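Local coordinates for diaminopimelate decarboxylase (Phaeodactylum tricornutum, PDB 7JPJ), which probably decarboxylates diaminopimelate to lysine with pyridoxal 5'-phosphate as cofactor, working as an obligate dimer in lysine biosynthesis, at residues D35-A40 against A65-Y70; R88-G93 against A111-M116; K231-G236 against D261-F266; H329-L334 against L362-P367. All coordinates share one frame; numbering follows the deposited sequence.

Contact 1. Residues D35-A40 against A65-Y70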
# COMPACT_ATOMS: atom_id res chain seq x y z
N ASP A 35 19.26 3.23 20.35
CA ASP A 35 18.96 2.65 21.65
C ASP A 35 17.92 1.54 21.55
O ASP A 35 18.08 0.46 22.12
CB ASP A 35 18.49 3.74 22.61
CG ASP A 35 19.58 4.21 23.55
OD1 ASP A 35 20.25 3.35 24.16
OD2 ASP A 35 19.77 5.44 23.67
N LYS A 36 16.83 1.81 20.82
CA LYS A 36 15.76 0.82 20.69
C LYS A 36 16.18 -0.36 19.81
O LYS A 36 15.66 -1.47 19.98
CB LYS A 36 14.50 1.48 20.13
CG LYS A 36 13.63 2.14 21.19
CD LYS A 36 12.86 1.10 21.98
CE LYS A 36 12.12 1.72 23.15
NZ LYS A 36 11.27 0.72 23.85
N LEU A 37 17.12 -0.15 18.88
CA LEU A 37 17.63 -1.27 18.10
C LEU A 37 18.52 -2.18 18.93
O LEU A 37 18.53 -3.40 18.71
CB LEU A 37 18.40 -0.75 16.88
CG LEU A 37 17.59 -0.14 15.73
CD1 LEU A 37 18.52 0.59 14.78
CD2 LEU A 37 16.79 -1.20 15.00
N GLU A 38 19.26 -1.61 19.89
CA GLU A 38 20.15 -2.41 20.71
C GLU A 38 19.38 -3.31 21.67
O GLU A 38 19.78 -4.45 21.91
CB GLU A 38 21.11 -1.50 21.48
CG GLU A 38 22.41 -2.16 21.87
CD GLU A 38 23.21 -1.34 22.86
OE1 GLU A 38 22.72 -1.11 23.98
OE2 GLU A 38 24.34 -0.92 22.51
N GLU A 39 18.28 -2.80 22.24
CA GLU A 39 17.46 -3.60 23.13
C GLU A 39 16.89 -4.82 22.42
O GLU A 39 16.90 -5.93 22.97
CB GLU A 39 16.34 -2.75 23.72
CG GLU A 39 16.79 -1.45 24.34
CD GLU A 39 15.63 -0.62 24.87
OE1 GLU A 39 14.46 -1.01 24.64
OE2 GLU A 39 15.88 0.41 25.53
N ALA A 40 16.39 -4.63 21.20
CA ALA A 40 15.80 -5.75 20.47
C ALA A 40 16.87 -6.74 20.02
O ALA A 40 16.67 -7.96 20.10
CB ALA A 40 15.01 -5.24 19.27
N ALA A 65 19.98 0.55 4.64
CA ALA A 65 21.31 -0.04 4.73
C ALA A 65 21.92 0.15 6.11
O ALA A 65 22.63 -0.73 6.61
CB ALA A 65 22.21 0.55 3.65
N SER A 66 21.66 1.30 6.74
CA SER A 66 22.18 1.53 8.08
C SER A 66 21.65 0.49 9.06
O SER A 66 22.39 0.01 9.93
CB SER A 66 21.83 2.94 8.55
OG SER A 66 22.43 3.91 7.71
N ILE A 67 20.37 0.14 8.95
CA ILE A 67 19.83 -0.92 9.79
C ILE A 67 20.53 -2.24 9.50
O ILE A 67 20.87 -3.00 10.42
CB ILE A 67 18.30 -1.03 9.60
CG1 ILE A 67 17.64 0.34 9.77
CG2 ILE A 67 17.71 -2.04 10.57
CD1 ILE A 67 17.77 0.91 11.17
N LEU A 68 20.75 -2.54 8.22
CA LEU A 68 21.49 -3.75 7.85
C LEU A 68 22.90 -3.71 8.41
O LEU A 68 23.39 -4.70 8.97
CB LEU A 68 21.52 -3.91 6.34
CG LEU A 68 20.19 -4.20 5.64
CD1 LEU A 68 20.44 -4.45 4.16
CD2 LEU A 68 19.49 -5.38 6.28
N LYS A 69 23.58 -2.57 8.27
CA LYS A 69 24.95 -2.46 8.77
C LYS A 69 24.99 -2.60 10.29
O LYS A 69 25.93 -3.18 10.84
CB LYS A 69 25.56 -1.13 8.33
CG LYS A 69 25.81 -1.01 6.83
CD LYS A 69 26.26 0.39 6.46
CE LYS A 69 26.31 0.58 4.95
NZ LYS A 69 27.32 -0.31 4.29
N TYR A 70 23.98 -2.07 10.98
CA TYR A 70 23.98 -2.14 12.44
C TYR A 70 23.77 -3.57 12.92
O TYR A 70 24.49 -4.06 13.80
CB TYR A 70 22.91 -1.23 13.03
CG TYR A 70 22.79 -1.42 14.52
CD1 TYR A 70 23.71 -0.84 15.38
CD2 TYR A 70 21.79 -2.21 15.06
CE1 TYR A 70 23.62 -1.02 16.74
CE2 TYR A 70 21.70 -2.41 16.43
CZ TYR A 70 22.61 -1.81 17.26
OH TYR A 70 22.53 -1.99 18.62
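This is a largely apolar helix-to-helix contact in the pyridoxal-binding domain, a TIM-type β/α-barrel, where Leu37 and Glu38 of helix 34-45 meet Ile67 and Tyr70 of helix 65-73. The segment axes come no nearer than 11.9 Å and are inclined at 43°, too distant for backbone packing, and the span is bridged by side chains. Tyr70 does most of this: with CG anti to its backbone N (chi1 173°), the ring reaches across to helix 34-45. Its CE2 comes to 3.7 Å from Leu37 CB, the ring being oblique to that atom, while its OH end settles beside CA and CB of Glu38 in packing contact. Glu38 crosses the tyrosine at about a right angle, and its carboxylate makes a long, weak ion pair with Lys417. Replacing Tyr70 by an alanine would probably open a gap between the two helices, leaving Leu37 CB and the first carbons of Glu38 without their cover. Val285 of helix 282-285 touches both Leu37 and Ile67. Ile67 is about 11 Å, side chain to side chain, from Lys60, the predicted cofactor lysine, without cofactor in this structure. Leu37 and Ile67 cross at about a right angle, and their CD1 methyls meet at 3.7 Å.

Contact 2. Residues R88-G93 against A111-M116; sequences RAMDAG and AALVDM
A backbone bond of 3.0 Å from Asp115 N to Ala111 O secures the helical turn from which Leu113 and Met116 meet Met90. The contact itself is apolar and small, a pairing of methionine ends across two helical segments whose nearest CA atoms, those of Met90 and Leu113, are 10.3 Å apart. Both thioethers are bent at chi3 (-57° in Met90, -44° in Met116), so that the terminal methyls turn off the line of their chains, and the two side chains cross obliquely. Met90 CE lies 3.7 Å from Met116 CE, and the same Met116 methyl is 4.0 Å from Met90 SD. Leu113 joins through one branch, its CD2 atom standing 4.3 Å from Met90 CE. Met90 also rests on Ile99 of strand 99-101. The edge at Met116 is exposed, whereas Leu113 is buried. Just beyond Met90 the first helix ends in a Schellman motif at Gly93, whose positive phi would jam a CB against the preceding carbonyl. On another side of that helix, Arg88 pairs with Glu437 of the second subunit. Helices 83-91 and 110-116 are successive outer helices of the β/α-barrel, joined in sequence through strand 99-101.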
# COMPACT_ATOMS: atom_id res chain seq x y z
N ARG A 88 20.45 -6.49 -2.46
CA ARG A 88 20.43 -5.25 -1.68
C ARG A 88 21.28 -5.39 -0.42
O ARG A 88 22.07 -4.50 -0.09
CB ARG A 88 18.99 -4.89 -1.33
CG ARG A 88 18.81 -3.50 -0.74
CD ARG A 88 17.33 -3.17 -0.58
NE ARG A 88 17.12 -1.79 -0.13
CZ ARG A 88 15.92 -1.21 -0.04
NH1 ARG A 88 14.83 -1.88 -0.37
NH2 ARG A 88 15.82 0.04 0.38
N ALA A 89 21.13 -6.51 0.30
CA ALA A 89 21.89 -6.71 1.53
C ALA A 89 23.38 -6.77 1.26
O ALA A 89 24.18 -6.31 2.08
CB ALA A 89 21.43 -7.98 2.24
N MET A 90 23.78 -7.33 0.12
CA MET A 90 25.19 -7.40 -0.21
C MET A 90 25.75 -6.02 -0.52
O MET A 90 26.96 -5.79 -0.36
CB MET A 90 25.42 -8.36 -1.37
CG MET A 90 25.29 -9.82 -0.97
SD MET A 90 25.76 -10.96 -2.27
CE MET A 90 24.65 -10.44 -3.58
N ASP A 91 24.90 -5.09 -0.97
CA ASP A 91 25.35 -3.72 -1.18
C ASP A 91 25.66 -3.02 0.14
O ASP A 91 26.54 -2.14 0.18
CB ASP A 91 24.30 -2.93 -1.97
CG ASP A 91 24.46 -3.10 -3.47
OD1 ASP A 91 25.56 -3.50 -3.90
OD2 ASP A 91 23.48 -2.84 -4.20
N ALA A 92 24.96 -3.39 1.21
CA ALA A 92 25.18 -2.80 2.53
C ALA A 92 26.36 -3.42 3.27
O ALA A 92 26.61 -3.05 4.43
CB ALA A 92 23.92 -2.93 3.38
N GLY A 93 27.08 -4.36 2.65
CA GLY A 93 28.23 -4.99 3.27
C GLY A 93 27.97 -6.34 3.90
O GLY A 93 28.89 -6.92 4.46
N ALA A 111 21.19 -19.10 -9.31
CA ALA A 111 22.45 -19.85 -9.33
C ALA A 111 23.64 -18.94 -9.05
O ALA A 111 24.59 -19.33 -8.37
CB ALA A 111 22.62 -20.57 -10.67
N ALA A 112 23.60 -17.71 -9.58
CA ALA A 112 24.67 -16.76 -9.31
C ALA A 112 24.75 -16.44 -7.82
O ALA A 112 25.85 -16.35 -7.25
CB ALA A 112 24.47 -15.49 -10.13
N LEU A 113 23.60 -16.27 -7.17
CA LEU A 113 23.58 -15.97 -5.74
C LEU A 113 24.09 -17.16 -4.92
O LEU A 113 24.88 -16.98 -3.99
CB LEU A 113 22.17 -15.57 -5.31
CG LEU A 113 21.51 -14.45 -6.11
CD1 LEU A 113 20.08 -14.22 -5.64
CD2 LEU A 113 22.31 -13.17 -6.02
N VAL A 114 23.65 -18.37 -5.27
CA VAL A 114 24.08 -19.55 -4.52
C VAL A 114 25.59 -19.73 -4.64
O VAL A 114 26.26 -20.16 -3.68
CB VAL A 114 23.32 -20.80 -5.01
CG1 VAL A 114 23.77 -22.04 -4.24
CG2 VAL A 114 21.82 -20.60 -4.86
N ASP A 115 26.16 -19.40 -5.80
CA ASP A 115 27.60 -19.54 -5.99
C ASP A 115 28.40 -18.62 -5.07
O ASP A 115 29.49 -18.98 -4.63
CB ASP A 115 27.97 -19.28 -7.45
CG ASP A 115 27.50 -20.39 -8.37
OD1 ASP A 115 27.26 -21.51 -7.88
OD2 ASP A 115 27.36 -20.13 -9.58
N MET A 116 27.87 -17.43 -4.78
CA MET A 116 28.57 -16.50 -3.90
C MET A 116 28.49 -16.90 -2.43
O MET A 116 29.22 -16.33 -1.61
CB MET A 116 28.01 -15.09 -4.08
CG MET A 116 28.61 -14.33 -5.25
SD MET A 116 27.75 -12.78 -5.58
CE MET A 116 26.04 -13.30 -5.47

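Contact 3. Residues K231-G236 against D261-F266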
# COMPACT_ATOMS: atom_id res chain seq x y z
N LYS A 231 21.13 -30.30 9.83
CA LYS A 231 21.82 -29.86 11.02
C LYS A 231 21.28 -28.56 11.59
O LYS A 231 21.74 -28.14 12.66
CB LYS A 231 23.33 -29.70 10.73
CG LYS A 231 24.00 -30.99 10.30
CD LYS A 231 25.39 -30.73 9.75
CE LYS A 231 26.12 -32.04 9.47
NZ LYS A 231 27.46 -32.06 10.13
N THR A 232 20.33 -27.91 10.92
CA THR A 232 19.80 -26.62 11.34
C THR A 232 18.28 -26.63 11.22
O THR A 232 17.73 -27.15 10.24
CB THR A 232 20.39 -25.48 10.51
OG1 THR A 232 21.81 -25.43 10.70
CG2 THR A 232 19.80 -24.15 10.92
N MET A 233 17.62 -26.04 12.21
CA MET A 233 16.17 -25.87 12.21
C MET A 233 15.85 -24.38 12.30
O MET A 233 16.21 -23.72 13.28
CB MET A 233 15.53 -26.63 13.37
CG MET A 233 14.06 -26.33 13.61
SD MET A 233 12.95 -27.37 12.64
CE MET A 233 12.52 -26.27 11.29
N ASN A 234 15.19 -23.85 11.27
CA ASN A 234 14.79 -22.44 11.20
C ASN A 234 13.31 -22.35 11.56
O ASN A 234 12.45 -22.78 10.78
CB ASN A 234 15.07 -21.87 9.81
CG ASN A 234 14.85 -20.37 9.73
OD1 ASN A 234 14.08 -19.78 10.49
ND2 ASN A 234 15.52 -19.73 8.77
N LEU A 235 13.01 -21.78 12.72
CA LEU A 235 11.64 -21.67 13.23
C LEU A 235 10.92 -20.41 12.78
O LEU A 235 9.76 -20.21 13.16
CB LEU A 235 11.64 -21.73 14.76
CG LEU A 235 12.04 -23.08 15.37
CD1 LEU A 235 11.97 -23.01 16.89
CD2 LEU A 235 11.17 -24.19 14.83
N GLY A 236 11.58 -19.55 12.00
CA GLY A 236 10.92 -18.38 11.45
C GLY A 236 10.75 -17.25 12.46
O GLY A 236 11.43 -17.18 13.49
N ASP A 261 13.99 -26.94 25.07
CA ASP A 261 13.79 -28.29 25.57
C ASP A 261 13.31 -29.23 24.47
O ASP A 261 13.68 -30.41 24.46
CB ASP A 261 12.81 -28.29 26.74
CG ASP A 261 13.42 -27.74 28.02
OD1 ASP A 261 14.59 -28.09 28.31
OD2 ASP A 261 12.75 -26.97 28.73
N ALA A 262 12.48 -28.73 23.54
CA ALA A 262 12.08 -29.55 22.40
C ALA A 262 13.27 -29.92 21.53
O ALA A 262 13.26 -30.97 20.88
CB ALA A 262 11.03 -28.81 21.57
N PHE A 263 14.31 -29.08 21.52
CA PHE A 263 15.55 -29.45 20.85
C PHE A 263 16.30 -30.52 21.63
O PHE A 263 16.92 -31.41 21.04
CB PHE A 263 16.44 -28.22 20.67
CG PHE A 263 16.20 -27.49 19.38
CD1 PHE A 263 15.08 -26.71 19.21
CD2 PHE A 263 17.11 -27.59 18.35
CE1 PHE A 263 14.86 -26.04 18.03
CE2 PHE A 263 16.90 -26.92 17.16
CZ PHE A 263 15.77 -26.15 17.00
N LYS A 264 16.27 -30.44 22.96
CA LYS A 264 16.92 -31.45 23.78
C LYS A 264 16.21 -32.80 23.66
O LYS A 264 16.87 -33.84 23.64
CB LYS A 264 16.97 -31.00 25.24
CG LYS A 264 17.81 -29.76 25.50
CD LYS A 264 18.19 -29.66 26.97
CE LYS A 264 18.82 -28.32 27.30
NZ LYS A 264 17.82 -27.22 27.23
N LYS A 265 14.88 -32.79 23.58
CA LYS A 265 14.15 -34.04 23.42
C LYS A 265 14.43 -34.69 22.08
O LYS A 265 14.42 -35.92 21.97
CB LYS A 265 12.64 -33.80 23.60
CG LYS A 265 11.84 -35.08 23.82
CD LYS A 265 10.35 -34.79 23.99
CE LYS A 265 9.98 -34.58 25.45
NZ LYS A 265 9.76 -33.14 25.80
N PHE A 266 14.70 -33.88 21.05
CA PHE A 266 15.08 -34.43 19.75
C PHE A 266 16.44 -35.11 19.84
O PHE A 266 16.63 -36.22 19.33
CB PHE A 266 15.08 -33.32 18.70
CG PHE A 266 15.21 -33.83 17.29
CD1 PHE A 266 14.10 -34.31 16.61
CD2 PHE A 266 16.44 -33.83 16.65
CE1 PHE A 266 14.22 -34.79 15.31
CE2 PHE A 266 16.56 -34.30 15.35
CZ PHE A 266 15.45 -34.78 14.68
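The Phe263 ring, the flat group across which this contact is made, is met by Met233 obliquely and by Leu235 at its edge. Leu235 CD1 lies near the ring plane, 4.3 Å from Phe263 CE1. Met233 contributes the root of its chain: its CB is 3.7 Å and its CG 3.8 Å from Phe263 CZ, and the two side chains cross at a slant. Although CB points toward the helix, the thioether does not follow. CG is anti to the backbone N, and the chain then folds at chi2 (88°), carrying the sulfur back from the ring, so within the two segments the ring meets side-chain carbon. A second flat group, the Asn234 amide, belongs to the other side of the strand, where CB points away from the helix. Its OD1 accepts from Gly236 N at 2.9 Å in an Asx turn, the donor tilted 17° from the carbonyl plane. Its ND2 is bonded to Glu279, so both ends of the buried amide have partners and its rotation is probably fixed as the chain turns off the strand. Phe263 thus reaches from helix 252-270 onto the barrel sheet. Strand 232-234 runs parallel between strands 196-201 and 275-278, and the helix links it to the latter in a β-α-β crossover. Met276 also touches the ring, while helix 210-222 packs alongside through Ala217 and Thr218 against Ala262.

Contact 4. Residues H329-L334 against L362-P367; sequences HPITIL and LMTPAP
Ile331 and Thr364 cross at about a right angle, methyl against methyl, within the β-domain whose mixed sheet accompanies the barrel in this fold family. The isoleucine points its CB toward the other segment, and with CG1 anti to the carbonyl carbon (chi1 -62°) the longer branch extends until CD1 touches Thr364 CG2 at 3.6 Å. The Thr364 hydroxyl is engaged elsewhere, which probably helps to present this methyl: OG1 sits between the backbone N and the carbonyl carbon (chi1 49°), where it bonds to both Val352 N and Ala374 O. Those two bonds probably fix the turn of the side chain, so a buried oxygen is satisfied while the carbon half faces Ile331. The two backbones are not paired. Strand 331-334 is bonded antiparallel to strand 386-390, whereas the 362-367 segment runs by strand 347-353, with Met363 bonded to Val352 through the backbone. The contact joins strand 331-334 of the sheet to the largely irregular segment 362-367, mainly through side-chain methyls. Gln376 touches both Ile331 and Thr364, and Met389 packs on both Ile331 and Met363, so strands 373-379 and 386-390 fill in around the crossing. Ile331 CD1 also lies 4.2 Å from the backbone atom Met363 O.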
# COMPACT_ATOMS: atom_id res chain seq x y z
N HIS A 329 -1.67 2.48 16.41
CA HIS A 329 -0.31 2.84 16.76
C HIS A 329 -0.30 3.83 17.91
O HIS A 329 -1.22 4.65 18.03
CB HIS A 329 0.44 3.45 15.56
CG HIS A 329 0.76 2.47 14.48
ND1 HIS A 329 2.03 2.30 13.97
CD2 HIS A 329 -0.04 1.60 13.80
CE1 HIS A 329 2.01 1.38 13.03
NE2 HIS A 329 0.77 0.94 12.90
N PRO A 330 0.71 3.79 18.77
CA PRO A 330 0.82 4.79 19.84
C PRO A 330 1.09 6.17 19.25
O PRO A 330 1.96 6.33 18.40
CB PRO A 330 1.99 4.30 20.69
CG PRO A 330 2.29 2.91 20.22
CD PRO A 330 1.82 2.83 18.80
N ILE A 331 0.33 7.16 19.71
CA ILE A 331 0.38 8.50 19.15
C ILE A 331 0.61 9.51 20.27
O ILE A 331 -0.13 9.52 21.26
CB ILE A 331 -0.92 8.83 18.39
CG1 ILE A 331 -1.08 7.88 17.20
CG2 ILE A 331 -0.91 10.28 17.93
CD1 ILE A 331 -2.47 7.86 16.62
N THR A 332 1.63 10.34 20.11
CA THR A 332 1.95 11.40 21.05
C THR A 332 2.08 12.71 20.29
O THR A 332 2.70 12.75 19.22
CB THR A 332 3.24 11.11 21.82
OG1 THR A 332 3.06 9.95 22.65
CG2 THR A 332 3.63 12.29 22.70
N ILE A 333 1.50 13.77 20.84
CA ILE A 333 1.56 15.10 20.24
C ILE A 333 2.48 15.96 21.09
O ILE A 333 2.24 16.14 22.29
CB ILE A 333 0.16 15.72 20.13
CG1 ILE A 333 -0.64 15.00 19.04
CG2 ILE A 333 0.27 17.21 19.83
CD1 ILE A 333 -2.08 15.41 18.98
N LEU A 334 3.53 16.49 20.47
CA LEU A 334 4.53 17.33 21.12
C LEU A 334 4.44 18.76 20.59
O LEU A 334 3.99 18.98 19.46
CB LEU A 334 5.94 16.79 20.89
CG LEU A 334 6.19 15.38 21.44
CD1 LEU A 334 7.49 14.81 20.91
CD2 LEU A 334 6.17 15.39 22.96
N LEU A 362 -7.11 7.15 7.01
CA LEU A 362 -7.42 7.37 8.42
C LEU A 362 -6.27 6.84 9.26
O LEU A 362 -5.77 5.73 9.02
CB LEU A 362 -8.73 6.67 8.78
CG LEU A 362 -9.18 6.64 10.24
CD1 LEU A 362 -9.23 8.04 10.81
CD2 LEU A 362 -10.54 5.98 10.33
N MET A 363 -5.84 7.63 10.25
CA MET A 363 -4.71 7.27 11.10
C MET A 363 -5.14 6.78 12.48
O MET A 363 -4.30 6.24 13.21
CB MET A 363 -3.76 8.46 11.26
CG MET A 363 -3.00 8.81 9.99
SD MET A 363 -2.12 7.40 9.30
CE MET A 363 -0.44 8.03 9.24
N THR A 364 -6.40 6.95 12.86
CA THR A 364 -6.92 6.47 14.14
C THR A 364 -8.18 5.65 13.89
O THR A 364 -9.30 6.12 14.14
CB THR A 364 -7.22 7.64 15.09
OG1 THR A 364 -7.99 8.63 14.40
CG2 THR A 364 -5.93 8.26 15.59
N PRO A 365 -8.04 4.42 13.41
CA PRO A 365 -9.21 3.59 13.14
C PRO A 365 -9.64 2.78 14.36
O PRO A 365 -8.91 2.63 15.34
CB PRO A 365 -8.72 2.66 12.02
CG PRO A 365 -7.27 2.48 12.33
CD PRO A 365 -6.79 3.76 12.98
N ALA A 366 -10.86 2.25 14.27
CA ALA A 366 -11.32 1.32 15.27
C ALA A 366 -10.48 0.04 15.21
O ALA A 366 -10.10 -0.39 14.12
CB ALA A 366 -12.80 0.98 15.06
N PRO A 367 -10.16 -0.56 16.35
CA PRO A 367 -9.25 -1.73 16.35
C PRO A 367 -9.71 -2.86 15.44
O PRO A 367 -10.76 -3.47 15.66
CB PRO A 367 -9.25 -2.16 17.82
CG PRO A 367 -9.55 -0.91 18.57
CD PRO A 367 -10.52 -0.15 17.72

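How the contacts relate
Contacts 1, 2 and 3 belong to the β/α-barrel, while contact 4 lies in the β-domain, on the opposite side of the chain's centre from contacts 2 and 3. Contacts 3 and 4 are buried; 1 and 2 are only partly so, and segments of contacts 1, 2 and 4 reach the second subunit. Contacts 1 and 2 adjoin: Lys69 NZ probably donates to Ala92 O, and Leu68 packs on Ala89 and Ala92, so helix 65-73, part of contact 1, also packs on segment 88-93. All four rest mainly on apolar packing, yet the means differ with place: an aromatic and methionines span helices, a phenylalanine joins helix to strand, and isoleucine and threonine methyls join a strand to a loop segment.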